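Local coordinates for glycoside hydrolase family 16 protein (Akkermansia muciniphila, PDB 6T2N) that probably acts as an endo-beta-galactosidase of family GH16, cutting within mucin O-glycan chains to start mucin breakdown by this gut bacterium, at residues Pro155-Leu167 / Lys282-Phe294. Sequence-based numbering, arbitrary orientation.
Sequences PKTKGIWPAIWLL and KAPKDGQGYPVKF
Y290 reaches into the turn at T157-I160 and donates its OH to the carbonyl O of K158 at 2.8 Å, the donor lying 31° off the carbonyl plane. CG of Y290 stands anti to its own carbonyl carbon (chi1 -69°), which swings the ring back to T157, whose CG2 sits 3.4 Å from CZ of Y290. The same K158 oxygen takes a CA-H contact from A283 at 3.5 Å. A phenylalanine in place of Y290 would probably leave the K158 carbonyl without its hydroxyl partner and the turn T157-I160 less firmly tied down. Further along, CG1 of I160 meets CG1 of V292 at 4.0 Å, and CB of P162 stands over the centre of the F294 ring, 3.7 Å from the centroid, a CH-pi contact; I164 CG1 comes to that ring's edge. The axes of strands 160-167 and 292-294 approach to 9.0 Å, their N-to-C directions 11° apart, in the two facing sheets of the beta-sandwich (jelly roll) of GH16 enzymes; P162 and F294 meet between the two sheets. Outside the pair, Y130 packs edge-to-face with Y290 and the OH of Y130 hydrogen-bonds to P284 O, while S187 OG is hydrogen-bonded to G159 N.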
loop_
_atom_site.group_PDB
_atom_site.type_symbol
_atom_site.label_atom_id
_atom_site.label_comp_id
_atom_site.label_asym_id
_atom_site.label_seq_id
_atom_site.Cartn_x
_atom_site.Cartn_y
_atom_site.Cartn_z
ATOM N N PRO A 155 -12.369 -7.202 2.099
ATOM C CA PRO A 155 -13.169 -7.877 3.117
ATOM C C PRO A 155 -14.166 -6.841 3.615
ATOM O O PRO A 155 -13.981 -5.727 3.306
ATOM C CB PRO A 155 -12.132 -8.244 4.175
ATOM C CG PRO A 155 -11.075 -7.154 4.021
ATOM C CD PRO A 155 -10.971 -6.978 2.526
ATOM N N LYS A 156 -15.170 -7.244 4.376
ATOM C CA LYS A 156 -16.073 -6.288 5.071
ATOM C C LYS A 156 -16.486 -6.927 6.401
ATOM O O LYS A 156 -17.253 -7.928 6.367
ATOM C CB LYS A 156 -17.282 -5.929 4.199
ATOM C CG LYS A 156 -18.415 -5.235 4.932
ATOM C CD LYS A 156 -19.600 -4.901 4.082
ATOM C CE LYS A 156 -20.377 -3.746 4.666
ATOM N NZ LYS A 156 -21.803 -3.786 4.277
ATOM N N THR A 157 -15.977 -6.345 7.493
ATOM C CA THR A 157 -16.260 -6.662 8.913
ATOM C C THR A 157 -15.722 -5.503 9.772
ATOM O O THR A 157 -14.927 -4.666 9.263
ATOM C CB THR A 157 -15.669 -8.038 9.251
ATOM O OG1 THR A 157 -16.366 -8.651 10.342
ATOM C CG2 THR A 157 -14.194 -7.972 9.573
ATOM N N LYS A 158 -16.142 -5.430 11.030
ATOM C CA LYS A 158 -15.687 -4.413 12.026
ATOM C C LYS A 158 -14.167 -4.526 12.208
ATOM O O LYS A 158 -13.658 -5.577 12.571
ATOM C CB LYS A 158 -16.450 -4.597 13.344
ATOM C CG LYS A 158 -16.542 -3.398 14.269
ATOM C CD LYS A 158 -17.761 -3.471 15.176
ATOM C CE LYS A 158 -17.841 -2.344 16.187
ATOM N NZ LYS A 158 -16.555 -2.113 16.895
ATOM N N GLY A 159 -13.460 -3.460 11.878
ATOM C CA GLY A 159 -12.067 -3.203 12.299
ATOM C C GLY A 159 -11.063 -3.539 11.214
ATOM O O GLY A 159 -9.879 -3.162 11.373
ATOM N N ILE A 160 -11.505 -4.220 10.149
ATOM C CA ILE A 160 -10.615 -4.553 9.006
ATOM C C ILE A 160 -10.169 -3.258 8.307
ATOM O O ILE A 160 -10.976 -2.309 8.158
ATOM C CB ILE A 160 -11.283 -5.561 8.045
ATOM C CG1 ILE A 160 -10.206 -6.300 7.265
ATOM C CG2 ILE A 160 -12.324 -4.936 7.140
ATOM C CD1 ILE A 160 -9.267 -7.051 8.181
ATOM N N TRP A 161 -8.917 -3.247 7.865
ATOM C CA TRP A 161 -8.268 -2.105 7.191
ATOM C C TRP A 161 -7.414 -2.643 6.051
ATOM O O TRP A 161 -6.213 -2.869 6.176
ATOM C CB TRP A 161 -7.477 -1.302 8.216
ATOM C CG TRP A 161 -6.939 0.020 7.775
ATOM C CD1 TRP A 161 -6.758 0.508 6.518
ATOM C CD2 TRP A 161 -6.388 0.980 8.665
ATOM N NE1 TRP A 161 -6.155 1.722 6.564
ATOM C CE2 TRP A 161 -5.930 2.048 7.872
ATOM C CE3 TRP A 161 -6.271 1.047 10.063
ATOM C CZ2 TRP A 161 -5.341 3.174 8.453
ATOM C CZ3 TRP A 161 -5.707 2.169 10.638
ATOM C CH2 TRP A 161 -5.232 3.213 9.833
ATOM N N PRO A 162 -8.041 -2.877 4.890
ATOM C CA PRO A 162 -7.298 -3.279 3.715
ATOM C C PRO A 162 -6.674 -2.008 3.149
ATOM O O PRO A 162 -7.289 -0.944 3.234
ATOM C CB PRO A 162 -8.356 -3.891 2.780
ATOM C CG PRO A 162 -9.716 -3.362 3.286
ATOM C CD PRO A 162 -9.487 -2.777 4.664
ATOM N N ALA A 163 -5.503 -2.166 2.551
ATOM C CA ALA A 163 -4.717 -1.055 1.996
ATOM C C ALA A 163 -3.870 -1.566 0.836
ATOM O O ALA A 163 -3.282 -2.641 0.970
ATOM C CB ALA A 163 -3.868 -0.461 3.067
ATOM N N ILE A 164 -3.860 -0.805 -0.255
ATOM C CA ILE A 164 -2.838 -0.833 -1.333
ATOM C C ILE A 164 -2.068 0.478 -1.230
ATOM O O ILE A 164 -2.685 1.518 -1.396
ATOM C CB ILE A 164 -3.555 -0.984 -2.674
ATOM C CG1 ILE A 164 -4.400 -2.253 -2.650
ATOM C CG2 ILE A 164 -2.614 -0.917 -3.865
ATOM C CD1 ILE A 164 -5.533 -2.204 -3.643
ATOM N N TRP A 165 -0.767 0.424 -0.968
ATOM C CA TRP A 165 -0.003 1.671 -0.782
ATOM C C TRP A 165 1.505 1.489 -0.987
ATOM O O TRP A 165 1.992 0.372 -0.979
ATOM C CB TRP A 165 -0.384 2.241 0.565
ATOM C CG TRP A 165 -0.041 1.337 1.684
ATOM C CD1 TRP A 165 -0.575 0.118 1.931
ATOM C CD2 TRP A 165 0.901 1.586 2.734
ATOM N NE1 TRP A 165 0.000 -0.414 3.042
ATOM C CE2 TRP A 165 0.897 0.465 3.564
ATOM C CE3 TRP A 165 1.763 2.637 3.048
ATOM C CZ2 TRP A 165 1.707 0.359 4.681
ATOM C CZ3 TRP A 165 2.554 2.536 4.163
ATOM C CH2 TRP A 165 2.521 1.408 4.971
ATOM N N LEU A 166 2.166 2.601 -1.304
ATOM C CA LEU A 166 3.609 2.714 -1.649
ATOM C C LEU A 166 4.267 3.805 -0.783
ATOM O O LEU A 166 3.619 4.806 -0.495
ATOM C CB LEU A 166 3.734 3.078 -3.127
ATOM C CG LEU A 166 2.977 2.173 -4.099
ATOM C CD1 LEU A 166 1.592 2.715 -4.465
ATOM C CD2 LEU A 166 3.798 1.941 -5.350
ATOM N N LEU A 167 5.498 3.531 -0.357
ATOM C CA LEU A 167 6.416 4.387 0.436
ATOM C C LEU A 167 7.655 4.643 -0.424
ATOM O O LEU A 167 8.133 3.657 -1.050
ATOM C CB LEU A 167 6.858 3.648 1.703
ATOM C CG LEU A 167 5.853 3.572 2.851
ATOM C CD1 LEU A 167 6.243 2.487 3.869
ATOM C CD2 LEU A 167 5.697 4.928 3.519
ATOM N N LYS A 282 -12.380 -0.715 16.365
ATOM C CA LYS A 282 -11.518 -1.863 16.725
ATOM C C LYS A 282 -12.342 -3.138 16.465
ATOM O O LYS A 282 -13.564 -3.102 16.517
ATOM C CB LYS A 282 -10.918 -1.560 18.105
ATOM C CG LYS A 282 -10.241 -0.176 18.160
ATOM C CD LYS A 282 -8.722 -0.167 18.275
ATOM C CE LYS A 282 -8.275 -0.855 19.568
ATOM N NZ LYS A 282 -6.801 -0.900 19.785
ATOM N N ALA A 283 -11.698 -4.198 16.023
ATOM C CA ALA A 283 -12.325 -5.511 15.808
ATOM C C ALA A 283 -12.828 -6.091 17.142
ATOM O O ALA A 283 -12.320 -5.763 18.199
ATOM C CB ALA A 283 -11.293 -6.376 15.156
ATOM N N PRO A 284 -13.867 -6.951 17.198
ATOM C CA PRO A 284 -14.446 -7.329 18.494
ATOM C C PRO A 284 -13.480 -8.079 19.419
ATOM O O PRO A 284 -12.671 -8.759 18.919
ATOM C CB PRO A 284 -15.610 -8.243 18.111
ATOM C CG PRO A 284 -15.928 -7.852 16.671
ATOM C CD PRO A 284 -14.576 -7.558 16.054
ATOM N N LYS A 285 -13.609 -7.920 20.734
ATOM C CA LYS A 285 -12.732 -8.562 21.750
ATOM C C LYS A 285 -12.726 -10.080 21.514
ATOM O O LYS A 285 -11.697 -10.703 21.781
ATOM C CB LYS A 285 -13.200 -8.236 23.179
ATOM C CG LYS A 285 -12.051 -8.075 24.175
ATOM C CD LYS A 285 -12.327 -8.372 25.656
ATOM C CE LYS A 285 -11.033 -8.430 26.453
ATOM N NZ LYS A 285 -11.261 -8.214 27.901
ATOM N N ASP A 286 -13.831 -10.630 20.988
ATOM C CA ASP A 286 -14.117 -12.081 20.831
ATOM C C ASP A 286 -13.910 -12.567 19.378
ATOM O O ASP A 286 -14.133 -13.765 19.150
ATOM C CB ASP A 286 -15.548 -12.336 21.295
ATOM C CG ASP A 286 -16.652 -11.791 20.397
ATOM O OD1 ASP A 286 -16.408 -10.905 19.576
ATOM O OD2 ASP A 286 -17.765 -12.271 20.536
ATOM N N GLY A 287 -13.523 -11.709 18.421
ATOM C CA GLY A 287 -13.205 -12.124 17.041
ATOM C C GLY A 287 -14.445 -12.383 16.175
ATOM O O GLY A 287 -14.325 -13.059 15.109
ATOM N N GLN A 288 -15.609 -11.859 16.556
ATOM C CA GLN A 288 -16.812 -11.974 15.701
ATOM C C GLN A 288 -16.594 -11.352 14.313
ATOM O O GLN A 288 -16.219 -10.168 14.212
ATOM C CB GLN A 288 -18.035 -11.311 16.312
ATOM C CG GLN A 288 -19.293 -11.794 15.605
ATOM C CD GLN A 288 -20.566 -11.291 16.226
ATOM O OE1 GLN A 288 -20.571 -10.318 16.975
ATOM N NE2 GLN A 288 -21.665 -11.943 15.891
ATOM N N GLY A 289 -16.936 -12.113 13.280
ATOM C CA GLY A 289 -16.903 -11.701 11.875
ATOM C C GLY A 289 -15.705 -12.304 11.190
ATOM O O GLY A 289 -15.675 -12.227 9.948
ATOM N N TYR A 290 -14.736 -12.827 11.955
ATOM C CA TYR A 290 -13.417 -13.306 11.454
ATOM C C TYR A 290 -13.476 -14.826 11.403
ATOM O O TYR A 290 -14.138 -15.419 12.232
ATOM C CB TYR A 290 -12.278 -12.768 12.327
ATOM C CG TYR A 290 -12.075 -11.270 12.199
ATOM C CD1 TYR A 290 -12.943 -10.366 12.796
ATOM C CD2 TYR A 290 -11.012 -10.752 11.493
ATOM C CE1 TYR A 290 -12.793 -9.000 12.660
ATOM C CE2 TYR A 290 -10.858 -9.383 11.324
ATOM C CZ TYR A 290 -11.755 -8.496 11.899
ATOM O OH TYR A 290 -11.557 -7.146 11.740
ATOM N N PRO A 291 -12.800 -15.517 10.463
ATOM C CA PRO A 291 -11.809 -14.928 9.575
ATOM C C PRO A 291 -12.391 -14.111 8.419
ATOM O O PRO A 291 -13.556 -14.140 8.129
ATOM C CB PRO A 291 -11.080 -16.150 8.977
ATOM C CG PRO A 291 -11.465 -17.271 9.876
ATOM C CD PRO A 291 -12.906 -16.948 10.207
ATOM N N VAL A 292 -11.509 -13.408 7.743
ATOM C CA VAL A 292 -11.907 -12.513 6.641
ATOM C C VAL A 292 -10.714 -12.548 5.693
ATOM O O VAL A 292 -9.578 -12.863 6.215
ATOM C CB VAL A 292 -12.299 -11.196 7.324
ATOM C CG1 VAL A 292 -11.642 -9.967 6.753
ATOM C CG2 VAL A 292 -13.798 -11.074 7.369
ATOM N N LYS A 293 -10.981 -12.366 4.388
ATOM C CA LYS A 293 -9.961 -12.395 3.293
ATOM C C LYS A 293 -9.868 -11.079 2.474
ATOM O O LYS A 293 -10.876 -10.453 2.167
ATOM C CB LYS A 293 -10.312 -13.555 2.364
ATOM C CG LYS A 293 -10.211 -14.937 2.965
ATOM C CD LYS A 293 -10.494 -16.057 1.964
ATOM C CE LYS A 293 -10.824 -17.375 2.648
ATOM N NZ LYS A 293 -10.997 -18.485 1.676
ATOM N N PHE A 294 -8.675 -10.736 2.034
ATOM C CA PHE A 294 -8.424 -9.632 1.072
ATOM C C PHE A 294 -7.822 -10.336 -0.139
ATOM O O PHE A 294 -6.774 -11.048 0.073
ATOM C CB PHE A 294 -7.497 -8.556 1.677
ATOM C CG PHE A 294 -7.156 -7.324 0.877
ATOM C CD1 PHE A 294 -8.004 -6.796 -0.075
ATOM C CD2 PHE A 294 -6.027 -6.592 1.194
ATOM C CE1 PHE A 294 -7.715 -5.604 -0.732
ATOM C CE2 PHE A 294 -5.735 -5.404 0.540
ATOM C CZ PHE A 294 -6.566 -4.937 -0.451
#